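Local coordinates for protein shikimate 5-dehydrogenase (Mycobacterium fortuitum subsp. fortuitum DSM 46621, PDB 4XIJ) that probably catalyses the NADP-dependent interconversion of 3-dehydroshikimate and shikimate, the fourth of seven steps leading to chorismate in aromatic amino acid biosynthesis, at residues Q86-A91 with R109-D114; F78-F83 with G95-L100; G117-L122 with V142-E147; T99-P104 with E258-M263. All blocks are in the same frame, centred on the assembly; numbering follows the deposited sequence.

Contact 1. Residues Q86-A91 with R109-D114; sequences QRTDRA and RADNTD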
loop_
_atom_site.group_PDB
_atom_site.type_symbol
_atom_site.label_atom_id
_atom_site.label_comp_id
_atom_site.label_asym_id
_atom_site.label_seq_id
_atom_site.Cartn_x
_atom_site.Cartn_y
_atom_site.Cartn_z
ATOM N N GLN A 86 -12.444 3.668 15.915
ATOM C CA GLN A 86 -11.236 4.439 16.104
ATOM C C GLN A 86 -10.464 4.393 14.789
ATOM O O GLN A 86 -10.536 3.383 14.079
ATOM C CB GLN A 86 -10.430 3.859 17.269
ATOM C CG GLN A 86 -11.272 3.822 18.582
ATOM C CD GLN A 86 -10.816 2.771 19.629
ATOM O OE1 GLN A 86 -9.658 2.711 19.983
ATOM N NE2 GLN A 86 -11.755 1.957 20.115
ATOM N N ARG A 87 -9.752 5.460 14.436
ATOM C CA ARG A 87 -8.943 5.382 13.241
ATOM C C ARG A 87 -7.701 6.179 13.409
ATOM O O ARG A 87 -7.685 7.192 14.098
ATOM C CB ARG A 87 -9.646 5.869 12.000
ATOM C CG ARG A 87 -10.370 7.133 12.131
ATOM C CD ARG A 87 -11.904 6.825 12.171
ATOM N NE ARG A 87 -12.687 8.035 11.898
ATOM C CZ ARG A 87 -12.752 9.096 12.715
ATOM N NH1 ARG A 87 -12.092 9.101 13.873
ATOM N NH2 ARG A 87 -13.472 10.165 12.374
ATOM N N THR A 88 -6.650 5.736 12.755
ATOM C CA THR A 88 -5.410 6.498 12.802
ATOM C C THR A 88 -5.531 7.769 11.967
ATOM O O THR A 88 -6.332 7.846 11.019
ATOM C CB THR A 88 -4.211 5.671 12.288
ATOM O OG1 THR A 88 -4.430 5.345 10.913
ATOM C CG2 THR A 88 -4.032 4.400 13.097
ATOM N N ASP A 89 -4.738 8.756 12.310
ATOM C CA ASP A 89 -4.710 9.989 11.521
ATOM C C ASP A 89 -4.324 9.704 10.059
ATOM O O ASP A 89 -4.890 10.295 9.138
ATOM C CB ASP A 89 -3.719 11.003 12.090
ATOM C CG ASP A 89 -4.132 11.560 13.430
ATOM O OD1 ASP A 89 -5.305 11.407 13.827
ATOM O OD2 ASP A 89 -3.272 12.189 14.087
ATOM N N ARG A 90 -3.366 8.791 9.819
ATOM C CA ARG A 90 -2.977 8.576 8.438
ATOM C C ARG A 90 -4.071 7.859 7.624
ATOM O O ARG A 90 -4.229 8.174 6.464
ATOM C CB ARG A 90 -1.655 7.824 8.353
ATOM C CG ARG A 90 -1.720 6.382 8.904
ATOM C CD ARG A 90 -0.285 5.820 8.903
ATOM N NE ARG A 90 -0.323 4.404 9.276
ATOM C CZ ARG A 90 0.680 3.560 9.049
ATOM N NH1 ARG A 90 1.798 4.005 8.443
ATOM N NH2 ARG A 90 0.550 2.278 9.395
ATOM N N ALA A 91 -4.868 6.983 8.245
ATOM C CA ALA A 91 -5.998 6.371 7.528
ATOM C C ALA A 91 -6.995 7.461 7.161
ATOM O O ALA A 91 -7.552 7.452 6.037
ATOM C CB ALA A 91 -6.681 5.302 8.384
ATOM N N ARG A 109 -9.959 -0.603 15.525
ATOM C CA ARG A 109 -9.188 0.542 15.060
ATOM C C ARG A 109 -8.790 0.357 13.586
ATOM O O ARG A 109 -8.155 -0.653 13.221
ATOM C CB ARG A 109 -7.940 0.731 15.941
ATOM C CG ARG A 109 -7.084 1.977 15.565
ATOM C CD ARG A 109 -5.823 2.061 16.493
ATOM N NE ARG A 109 -4.868 1.018 16.105
ATOM C CZ ARG A 109 -4.262 0.173 16.949
ATOM N NH1 ARG A 109 -4.460 0.246 18.266
ATOM N NH2 ARG A 109 -3.437 -0.757 16.470
ATOM N N ALA A 110 -9.130 1.338 12.751
ATOM C CA ALA A 110 -8.756 1.335 11.354
ATOM C C ALA A 110 -7.392 1.951 11.111
ATOM O O ALA A 110 -7.078 2.992 11.680
ATOM C CB ALA A 110 -9.756 2.109 10.526
ATOM N N ASP A 111 -6.591 1.321 10.255
ATOM C CA ASP A 111 -5.325 1.923 9.868
ATOM C C ASP A 111 -5.128 1.702 8.382
ATOM O O ASP A 111 -5.852 0.896 7.746
ATOM C CB ASP A 111 -4.148 1.337 10.679
ATOM C CG ASP A 111 -2.836 2.122 10.547
ATOM O OD1 ASP A 111 -2.816 3.297 10.088
ATOM O OD2 ASP A 111 -1.798 1.555 10.966
ATOM N N ASN A 112 -4.171 2.422 7.820
ATOM C CA ASN A 112 -3.819 2.204 6.426
ATOM C C ASN A 112 -2.340 1.860 6.304
ATOM O O ASN A 112 -1.498 2.741 6.399
ATOM C CB ASN A 112 -4.177 3.444 5.574
ATOM C CG ASN A 112 -4.055 3.140 4.103
ATOM O OD1 ASN A 112 -2.966 2.711 3.662
ATOM N ND2 ASN A 112 -5.156 3.306 3.326
ATOM N N THR A 113 -2.019 0.572 6.134
ATOM C CA THR A 113 -0.624 0.217 6.017
ATOM C C THR A 113 -0.152 0.172 4.561
ATOM O O THR A 113 1.015 -0.098 4.314
ATOM C CB THR A 113 -0.307 -1.129 6.688
ATOM O OG1 THR A 113 -0.878 -2.203 5.904
ATOM C CG2 THR A 113 -0.808 -1.135 8.141
ATOM N N ASP A 114 -1.034 0.508 3.598
ATOM C CA ASP A 114 -0.568 0.746 2.221
ATOM C C ASP A 114 0.449 1.905 2.254
ATOM O O ASP A 114 1.390 1.933 1.438
ATOM C CB ASP A 114 -1.741 1.035 1.264
ATOM C CG ASP A 114 -2.647 -0.147 1.109
ATOM O OD1 ASP A 114 -2.139 -1.264 0.968
ATOM O OD2 ASP A 114 -3.871 0.010 1.121
#

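Contact 2. Residues F78-F83 with G95-L100; sequences FAALEF and GSANTL. With SO4 (sulfate ion), chain E.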
loop_
_atom_site.group_PDB
_atom_site.type_symbol
_atom_site.label_atom_id
_atom_site.label_comp_id
_atom_site.label_asym_id
_atom_site.label_seq_id
_atom_site.Cartn_x
_atom_site.Cartn_y
_atom_site.Cartn_z
ATOM N N PHE A 78 -12.948 1.789 2.030
ATOM C CA PHE A 78 -13.692 2.948 2.513
ATOM C C PHE A 78 -14.638 2.491 3.622
ATOM O O PHE A 78 -14.765 3.128 4.667
ATOM C CB PHE A 78 -14.416 3.631 1.335
ATOM C CG PHE A 78 -13.480 4.065 0.256
ATOM C CD1 PHE A 78 -12.737 5.211 0.419
ATOM C CD2 PHE A 78 -13.283 3.305 -0.887
ATOM C CE1 PHE A 78 -11.824 5.604 -0.515
ATOM C CE2 PHE A 78 -12.361 3.705 -1.834
ATOM C CZ PHE A 78 -11.633 4.849 -1.645
ATOM N N ALA A 79 -15.305 1.376 3.359
ATOM C CA ALA A 79 -16.237 0.839 4.342
ATOM C C ALA A 79 -15.532 0.503 5.653
ATOM O O ALA A 79 -16.125 0.661 6.738
ATOM C CB ALA A 79 -16.903 -0.381 3.813
ATOM N N ALA A 80 -14.307 -0.005 5.572
ATOM C CA ALA A 80 -13.583 -0.309 6.783
ATOM C C ALA A 80 -13.293 0.929 7.608
ATOM O O ALA A 80 -13.420 0.904 8.829
ATOM C CB ALA A 80 -12.279 -1.019 6.433
ATOM N N LEU A 81 -12.900 2.005 6.946
ATOM C CA LEU A 81 -12.658 3.264 7.659
ATOM C C LEU A 81 -13.939 3.782 8.339
ATOM O O LEU A 81 -13.912 4.274 9.485
ATOM C CB LEU A 81 -12.132 4.315 6.677
ATOM C CG LEU A 81 -11.768 5.676 7.321
ATOM C CD1 LEU A 81 -10.629 5.491 8.340
ATOM C CD2 LEU A 81 -11.365 6.637 6.225
ATOM N N GLU A 82 -15.061 3.689 7.625
ATOM C CA GLU A 82 -16.354 4.119 8.168
ATOM C C GLU A 82 -16.839 3.245 9.299
ATOM O O GLU A 82 -17.520 3.715 10.201
ATOM C CB GLU A 82 -17.419 4.138 7.074
ATOM C CG GLU A 82 -17.173 5.179 6.049
ATOM C CD GLU A 82 -18.421 5.986 5.748
ATOM O OE1 GLU A 82 -18.506 7.178 6.149
ATOM O OE2 GLU A 82 -19.332 5.415 5.111
ATOM N N PHE A 83 -16.503 1.963 9.255
ATOM C CA PHE A 83 -17.014 1.009 10.242
ATOM C C PHE A 83 -16.331 1.215 11.600
ATOM O O PHE A 83 -16.972 1.112 12.670
ATOM C CB PHE A 83 -16.795 -0.442 9.767
ATOM C CG PHE A 83 -16.852 -1.421 10.882
ATOM C CD1 PHE A 83 -18.084 -1.886 11.376
ATOM C CD2 PHE A 83 -15.690 -1.860 11.473
ATOM C CE1 PHE A 83 -18.118 -2.715 12.503
ATOM C CE2 PHE A 83 -15.718 -2.699 12.560
ATOM C CZ PHE A 83 -16.935 -3.153 13.072
ATOM N N GLY A 95 -7.983 8.429 3.428
ATOM C CA GLY A 95 -9.395 8.369 3.103
ATOM C C GLY A 95 -9.886 6.924 3.041
ATOM O O GLY A 95 -11.011 6.693 2.639
ATOM N N SER A 96 -9.088 5.955 3.491
ATOM C CA SER A 96 -9.526 4.558 3.424
ATOM C C SER A 96 -8.628 3.770 4.361
ATOM O O SER A 96 -7.572 4.249 4.750
ATOM C CB SER A 96 -9.444 3.993 1.970
ATOM O OG SER A 96 -8.081 3.760 1.634
ATOM N N ALA A 97 -9.044 2.549 4.699
ATOM C CA ALA A 97 -8.299 1.684 5.611
ATOM C C ALA A 97 -8.141 0.274 5.062
ATOM O O ALA A 97 -9.131 -0.344 4.616
ATOM C CB ALA A 97 -8.997 1.615 6.999
ATOM N N ASN A 98 -6.916 -0.254 5.103
ATOM C CA ASN A 98 -6.729 -1.639 4.697
ATOM C C ASN A 98 -6.517 -2.580 5.885
ATOM O O ASN A 98 -6.160 -3.734 5.692
ATOM C CB ASN A 98 -5.539 -1.764 3.735
ATOM C CG ASN A 98 -4.199 -1.666 4.472
ATOM O OD1 ASN A 98 -4.123 -1.017 5.506
ATOM N ND2 ASN A 98 -3.164 -2.331 3.977
ATOM N N THR A 99 -6.742 -2.077 7.098
ATOM C CA THR A 99 -6.421 -2.807 8.321
ATOM C C THR A 99 -7.420 -2.465 9.392
ATOM O O THR A 99 -7.742 -1.283 9.590
ATOM C CB THR A 99 -5.017 -2.455 8.865
ATOM O OG1 THR A 99 -4.028 -2.627 7.834
ATOM C CG2 THR A 99 -4.616 -3.372 10.071
ATOM N N LEU A 100 -7.915 -3.502 10.069
ATOM C CA LEU A 100 -8.788 -3.312 11.246
ATOM C C LEU A 100 -8.191 -4.101 12.379
ATOM O O LEU A 100 -7.932 -5.293 12.218
ATOM C CB LEU A 100 -10.220 -3.765 10.955
ATOM C CG LEU A 100 -11.002 -2.880 9.978
ATOM C CD1 LEU A 100 -12.264 -3.612 9.494
ATOM C CD2 LEU A 100 -11.319 -1.545 10.651
HETATM S S SO4 E . -4.131 -4.330 0.115
HETATM O O1 SO4 E . -2.870 -4.733 -0.564
HETATM O O2 SO4 E . -5.122 -4.059 -0.973
HETATM O O3 SO4 E . -4.667 -5.403 1.002
HETATM O O4 SO4 E . -3.756 -3.255 1.044
#

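Contact 3. Residues G117-L122 with V142-E147; sequences GVTGAL and VVALAE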
loop_
_atom_site.group_PDB
_atom_site.type_symbol
_atom_site.label_atom_id
_atom_site.label_comp_id
_atom_site.label_asym_id
_atom_site.label_seq_id
_atom_site.Cartn_x
_atom_site.Cartn_y
_atom_site.Cartn_z
ATOM N N GLY A 117 3.634 0.372 2.903
ATOM C CA GLY A 117 4.102 -0.277 1.691
ATOM C C GLY A 117 5.041 0.631 0.898
ATOM O O GLY A 117 6.125 0.205 0.437
ATOM N N VAL A 118 4.646 1.890 0.734
ATOM C CA VAL A 118 5.448 2.792 -0.071
ATOM C C VAL A 118 6.598 3.373 0.759
ATOM O O VAL A 118 7.738 3.420 0.264
ATOM C CB VAL A 118 4.557 3.916 -0.630
ATOM C CG1 VAL A 118 5.395 5.050 -1.301
ATOM C CG2 VAL A 118 3.558 3.343 -1.598
ATOM N N THR A 119 6.359 3.811 2.002
ATOM C CA THR A 119 7.503 4.388 2.750
ATOM C C THR A 119 8.585 3.338 3.014
ATOM O O THR A 119 9.780 3.641 2.952
ATOM C CB THR A 119 7.083 5.024 4.130
ATOM O OG1 THR A 119 6.538 3.991 4.971
ATOM C CG2 THR A 119 6.015 6.124 3.953
ATOM N N GLY A 120 8.153 2.106 3.279
ATOM C CA GLY A 120 9.066 1.016 3.577
ATOM C C GLY A 120 9.807 0.590 2.315
ATOM O O GLY A 120 11.026 0.318 2.360
ATOM N N ALA A 121 9.085 0.446 1.195
ATOM C CA ALA A 121 9.752 -0.037 -0.031
ATOM C C ALA A 121 10.751 0.970 -0.576
ATOM O O ALA A 121 11.820 0.593 -1.067
ATOM C CB ALA A 121 8.685 -0.363 -1.106
ATOM N N LEU A 122 10.399 2.252 -0.522
ATOM C CA LEU A 122 11.260 3.279 -1.092
ATOM C C LEU A 122 12.401 3.694 -0.171
ATOM O O LEU A 122 13.487 4.042 -0.635
ATOM C CB LEU A 122 10.432 4.509 -1.415
ATOM C CG LEU A 122 10.003 4.723 -2.840
ATOM C CD1 LEU A 122 9.207 6.052 -2.936
ATOM C CD2 LEU A 122 11.244 4.803 -3.787
ATOM N N VAL A 142 0.528 9.221 -2.394
ATOM C CA VAL A 142 0.702 10.648 -2.083
ATOM C C VAL A 142 0.975 10.854 -0.586
ATOM O O VAL A 142 1.923 11.553 -0.215
ATOM C CB VAL A 142 -0.525 11.462 -2.507
ATOM C CG1 VAL A 142 -0.453 12.922 -1.951
ATOM C CG2 VAL A 142 -0.632 11.483 -4.060
ATOM N N VAL A 143 0.169 10.205 0.272
ATOM C CA VAL A 143 0.331 10.389 1.714
ATOM C C VAL A 143 1.698 9.807 2.141
ATOM O O VAL A 143 2.399 10.449 2.896
ATOM C CB VAL A 143 -0.831 9.740 2.474
ATOM C CG1 VAL A 143 -0.562 9.641 3.982
ATOM C CG2 VAL A 143 -2.165 10.516 2.215
ATOM N N ALA A 144 2.084 8.655 1.588
ATOM C CA ALA A 144 3.396 8.100 1.885
ATOM C C ALA A 144 4.517 9.025 1.480
ATOM O O ALA A 144 5.483 9.190 2.235
ATOM C CB ALA A 144 3.563 6.735 1.208
ATOM N N LEU A 145 4.427 9.617 0.282
ATOM C CA LEU A 145 5.500 10.513 -0.133
ATOM C C LEU A 145 5.577 11.711 0.807
ATOM O O LEU A 145 6.698 12.151 1.169
ATOM C CB LEU A 145 5.306 10.930 -1.607
ATOM C CG LEU A 145 5.577 9.798 -2.596
ATOM C CD1 LEU A 145 5.074 10.263 -4.008
ATOM C CD2 LEU A 145 7.031 9.409 -2.644
ATOM N N ALA A 146 4.419 12.242 1.228
ATOM C CA ALA A 146 4.453 13.349 2.171
ATOM C C ALA A 146 5.099 12.913 3.498
ATOM O O ALA A 146 5.837 13.683 4.123
ATOM C CB ALA A 146 3.061 13.901 2.439
ATOM N N GLU A 147 4.817 11.681 3.912
ATOM C CA GLU A 147 5.406 11.141 5.151
ATOM C C GLU A 147 6.905 10.882 5.007
ATOM O O GLU A 147 7.629 10.828 6.004
ATOM C CB GLU A 147 4.705 9.837 5.560
ATOM C CG GLU A 147 3.294 10.064 6.077
ATOM C CD GLU A 147 2.739 8.815 6.649
ATOM O OE1 GLU A 147 3.456 7.791 6.632
ATOM O OE2 GLU A 147 1.624 8.870 7.185
#

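Contact 4. Residues T99-P104 with E258-M263; sequences TLVRMP and EQFTGM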
loop_
_atom_site.group_PDB
_atom_site.type_symbol
_atom_site.label_atom_id
_atom_site.label_comp_id
_atom_site.label_asym_id
_atom_site.label_seq_id
_atom_site.Cartn_x
_atom_site.Cartn_y
_atom_site.Cartn_z
ATOM N N THR A 99 -6.742 -2.077 7.098
ATOM C CA THR A 99 -6.421 -2.807 8.321
ATOM C C THR A 99 -7.420 -2.465 9.392
ATOM O O THR A 99 -7.742 -1.283 9.590
ATOM C CB THR A 99 -5.017 -2.455 8.865
ATOM O OG1 THR A 99 -4.028 -2.627 7.834
ATOM C CG2 THR A 99 -4.616 -3.372 10.071
ATOM N N LEU A 100 -7.915 -3.502 10.069
ATOM C CA LEU A 100 -8.788 -3.312 11.246
ATOM C C LEU A 100 -8.191 -4.101 12.379
ATOM O O LEU A 100 -7.932 -5.293 12.218
ATOM C CB LEU A 100 -10.220 -3.765 10.955
ATOM C CG LEU A 100 -11.002 -2.880 9.978
ATOM C CD1 LEU A 100 -12.264 -3.612 9.494
ATOM C CD2 LEU A 100 -11.319 -1.545 10.651
ATOM N N VAL A 101 -7.910 -3.418 13.486
ATOM C CA VAL A 101 -7.264 -4.092 14.613
ATOM C C VAL A 101 -8.179 -4.075 15.827
ATOM O O VAL A 101 -8.689 -3.019 16.196
ATOM C CB VAL A 101 -5.920 -3.437 15.011
ATOM C CG1 VAL A 101 -5.223 -4.276 16.168
ATOM C CG2 VAL A 101 -5.025 -3.359 13.793
ATOM N N ARG A 102 -8.360 -5.215 16.491
ATOM C CA ARG A 102 -9.143 -5.221 17.711
ATOM C C ARG A 102 -8.366 -4.521 18.866
ATOM O O ARG A 102 -7.167 -4.777 19.117
ATOM C CB ARG A 102 -9.493 -6.652 18.090
ATOM C CG ARG A 102 -10.734 -6.780 19.028
ATOM C CD ARG A 102 -11.948 -6.282 18.294
ATOM N NE ARG A 102 -13.233 -6.679 18.858
ATOM C CZ ARG A 102 -13.763 -7.903 18.729
ATOM N NH1 ARG A 102 -14.956 -8.156 19.262
ATOM N NH2 ARG A 102 -13.103 -8.889 18.093
ATOM N N MET A 103 -9.057 -3.596 19.518
ATOM C CA MET A 103 -8.509 -2.844 20.646
ATOM C C MET A 103 -8.669 -3.610 21.918
ATOM O O MET A 103 -9.567 -4.480 22.001
ATOM C CB MET A 103 -9.195 -1.487 20.742
ATOM C CG MET A 103 -8.850 -0.525 19.614
ATOM S SD MET A 103 -7.077 -0.253 19.488
ATOM C CE MET A 103 -6.686 -1.523 18.307
ATOM N N PRO A 104 -7.794 -3.327 22.938
ATOM C CA PRO A 104 -7.852 -4.152 24.153
ATOM C C PRO A 104 -9.239 -4.190 24.818
ATOM O O PRO A 104 -9.571 -5.171 25.459
ATOM C CB PRO A 104 -6.842 -3.498 25.114
ATOM C CG PRO A 104 -6.015 -2.493 24.316
ATOM C CD PRO A 104 -6.732 -2.287 22.977
ATOM N N GLU A 258 2.660 -6.678 13.192
ATOM C CA GLU A 258 3.064 -6.108 14.457
ATOM C C GLU A 258 1.830 -5.661 15.246
ATOM O O GLU A 258 1.748 -5.865 16.477
ATOM C CB GLU A 258 4.043 -4.959 14.244
ATOM C CG GLU A 258 5.328 -5.483 13.671
ATOM C CD GLU A 258 6.439 -4.448 13.698
ATOM O OE1 GLU A 258 6.177 -3.255 13.991
ATOM O OE2 GLU A 258 7.601 -4.824 13.404
ATOM N N GLN A 259 0.863 -5.037 14.576
ATOM C CA GLN A 259 -0.325 -4.610 15.292
ATOM C C GLN A 259 -1.177 -5.776 15.794
ATOM O O GLN A 259 -1.803 -5.678 16.873
ATOM C CB GLN A 259 -1.180 -3.691 14.404
ATOM C CG GLN A 259 -0.475 -2.341 14.169
ATOM C CD GLN A 259 -1.345 -1.362 13.417
ATOM O OE1 GLN A 259 -2.503 -1.171 13.762
ATOM N NE2 GLN A 259 -0.804 -0.738 12.370
ATOM N N PHE A 260 -1.252 -6.863 15.010
ATOM C CA PHE A 260 -2.110 -7.985 15.427
ATOM C C PHE A 260 -1.454 -8.780 16.568
ATOM O O PHE A 260 -2.156 -9.282 17.457
ATOM C CB PHE A 260 -2.390 -8.977 14.294
ATOM C CG PHE A 260 -3.226 -8.448 13.104
ATOM C CD1 PHE A 260 -3.614 -7.102 12.983
ATOM C CD2 PHE A 260 -3.599 -9.342 12.081
ATOM C CE1 PHE A 260 -4.340 -6.665 11.872
ATOM C CE2 PHE A 260 -4.332 -8.904 10.942
ATOM C CZ PHE A 260 -4.698 -7.559 10.852
ATOM N N THR A 261 -0.134 -8.961 16.501
ATOM C CA THR A 261 0.539 -9.879 17.454
ATOM C C THR A 261 1.210 -9.195 18.607
ATOM O O THR A 261 1.529 -9.850 19.588
ATOM C CB THR A 261 1.636 -10.734 16.776
ATOM O OG1 THR A 261 2.682 -9.863 16.327
ATOM C CG2 THR A 261 1.046 -11.507 15.606
ATOM N N GLY A 262 1.462 -7.898 18.469
ATOM C CA GLY A 262 2.263 -7.174 19.450
ATOM C C GLY A 262 3.749 -7.508 19.451
ATOM O O GLY A 262 4.468 -7.098 20.377
ATOM N N MET A 263 4.208 -8.239 18.439
ATOM C CA MET A 263 5.601 -8.679 18.344
ATOM C C MET A 263 6.259 -8.034 17.118
ATOM O O MET A 263 5.583 -7.742 16.121
ATOM C CB MET A 263 5.660 -10.207 18.261
ATOM C CG MET A 263 4.692 -10.873 19.244
ATOM S SD MET A 263 4.593 -12.666 19.040
ATOM C CE MET A 263 6.215 -12.907 19.657
#

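Contact 1. Residues Q86-A91 with R109-D114
Gln-86 and Arg-109 lie side by side as partners in a parallel strand pair, and Arg-87 with Ala-110 repeats the match one residue further on. The backbone bonds come first: Ala-110 N donates to Gln-86 O at 2.8 Å, and Thr-88 N donates to Ala-110 O at 3.0 Å. Those same two carbonyl oxygens also receive CA-H...O contacts, from Arg-109 and Arg-87 respectively. Apolar packing follows the sheet faces, with Arg-87 CB and Ala-110 CB meeting at 4.0 Å on one and Gln-86 and Arg-109 sharing the other.

Strand 86-87 is an outermost strand of the mixed six-stranded sheet in the substrate-binding domain, and the chain passes directly from it into helix 89-94. Thr-88 is the N-cap. Its OG1, set between the backbone N and the carbonyl carbon (chi1 63°), accepts from Ala-91 N at 3.2 Å and donates to Asp-111 OD1 at 2.7 Å, approaching from above the carboxylate plane.

Charge supplies the third kind of bond. Arg-90 takes Asp-111 side-on, NE to OD1 at 2.8 Å and NH2 to OD2 at 2.9 Å, both on the syn side, with the two planes 33° apart. OD1 thus has two donors, and OD2 gains Gln-259 NE2 as well, while Arg-90 NH2 forms a further salt bridge to Asp-116. Asn-112 O lies over one guanidinium face, offset toward its rim. Behind this cluster Ala-91 CB rests 3.9 Å from Asn-112 N, a buried backbone nitrogen with no hydrogen-bond partner in the model.

Contact 2. Residues F78-F83 with G95-L100
Phe-78 and Ser-96 bring their CA atoms within 4.6 Å, and Leu-81 lies nearly as close to Ala-97, where helix 77-83 runs beside the loop that Gly-95 opens, at a positive phi of 101°, after helix 89-94. Three beta carbons make the middle of the interface. Ala-97 CB points at the helix and touches both Ala-80 CB and Leu-81 CB, the latter at 4.1 Å. Leu-81 sets CG anti to the backbone N (chi1 -177°), and its CD2 branch, turned by chi2, lies 3.5 Å from Gly-95 C. In the conformer described, the Phe-78 ring takes Ser-96 CB over one face, a CH-pi contact 4.1 Å from the centroid.

The helix belongs to the substrate-binding domain and covers the start of strand 99-102 in its mixed sheet. Leu-100 makes that join with both branches, CD1 standing 4.0 Å from Ala-80 CB and CD2 3.7 Å from Ala-80 O. CD1 also meets Phe-83 CD2 at 4.3 Å.

Asn-98 points away from the helix. Its OD1 accepts from Thr-99 OG1, which sits well above the carbonyl plane, and from Thr-113 N, two bonds that fix the rotation of the amide. The other end, ND2, donates to O4 of a sulfate ion at 3.1 Å; the same ion, probably from the crystallisation liquor, is also bound by Lys-77 NZ and Thr-73 OG1.

Contact 3. Residues G117-L122 with V142-E147
Val-118 holds CG1 anti to its backbone N (chi1 170°), which turns that methyl toward Ala-144, and Thr-119 holds CG2 anti to its carbonyl carbon, facing the same alanine from the next position. The pair of helices they join lies where the two domains meet: helix 114-122 leads into strand 128-132 of the parallel, Rossmann-type sheet, and helix 138-147 follows that strand after a glycine-rich turn of the GxGxxA kind, consistent with NADP binding.

The short axes approach to 8.7 Å and cross at -51°. Ala-144 stands at the crossing; its side chain ends at CB, and its CA is 5.6 Å from that of Thr-119, the nearest CA pair. Val-118 CB lies 3.5 Å from Ala-144 CB, a tight packing distance, with CG1 equally near. Thr-119 CG2 settles in the angle between Ala-144 CB and Ala-144 O, 3.6 Å from the oxygen, while its OG1 is turned back to Val-115 O in a weak hydrogen bond within its own helix.

Toward solvent, the carboxylate of Glu-147 divides its contacts, OE1 lying 4.1 Å from Thr-119 CG2 while the other oxygen packs against the CB of Arg-90. On the buried flank Leu-145, though its CB does not face the other helix, swings its end back toward Leu-122, whose backbone O accepts from Arg-218 NH2. There Leu-122 CD1 meets Leu-145 CD2 at 4.0 Å.

Contact 4. Residues T99-P104 with E258-M263
Val-101 sets a methyl against a polar amide oxygen, an unlikely pairing for a buried contact: CG2 lies 3.3 Å from Gln-259 OE1. The two side chains meet at about a right angle, and CG2 also touches Gln-259 at CB, 3.9 Å away. The other methyl, Val-101 CG1, leans on the helix backbone, 3.8 Å from Gln-259 O.

Phe-260 approaches edge first. Its CE1 is 3.9 Å from Val-101 CG2 and 3.8 Å from Thr-99 CG2, both methyls near the ring plane. The CE1 edge of the ring, whose turn is set by chi2 (6°), faces the gap between the two methyls, which lie on one face of strand 99-102. His-32 meets the ring as well, and Tyr-36 of helix 28-38 packs on it.

Helix 246-261, late in the sequence, returns to cover the mixed sheet of the substrate-binding domain, and it ends here, where Gly-262 takes positive phi and Thr-261 OG1 accepts from Met-263 N in an ST turn.

Polarity is handled by neighbours of the contact: Gln-259 OE1 accepts from Arg-109 NH2, and Thr-99 OG1 is bonded to Gln-256 NE2. Between the segments themselves the touching groups are mostly methyls, a ring edge and oxygens, of which Gln-259 OE1 has its partner in Arg-109; this implies that fit of shape, more than directional bonding, sets how the strand and helix lie.

Overall arrangement
Contacts 1, 2 and 4 share one sheet, in which strands 99-102 and 108-111 are neighbours. Contacts 1 and 2 have centres about 7 Å apart and are joined directly where Asp-111 N reaches Thr-99 O at 2.9 Å. Contact 4 meets the opposite face of strand 99-102 from contact 2, and its centre is about 12 Å from that of contact 1. Contact 3 lies further off, about 14 Å from contact 1 between centres, touching it through Glu-147 and Arg-90, and leads into the half that probably binds NADP. The sulfate beside contact 2, with the side chain of Thr-113 of contact 1 about 6 Å from it, probably marks the substrate pocket between the domains.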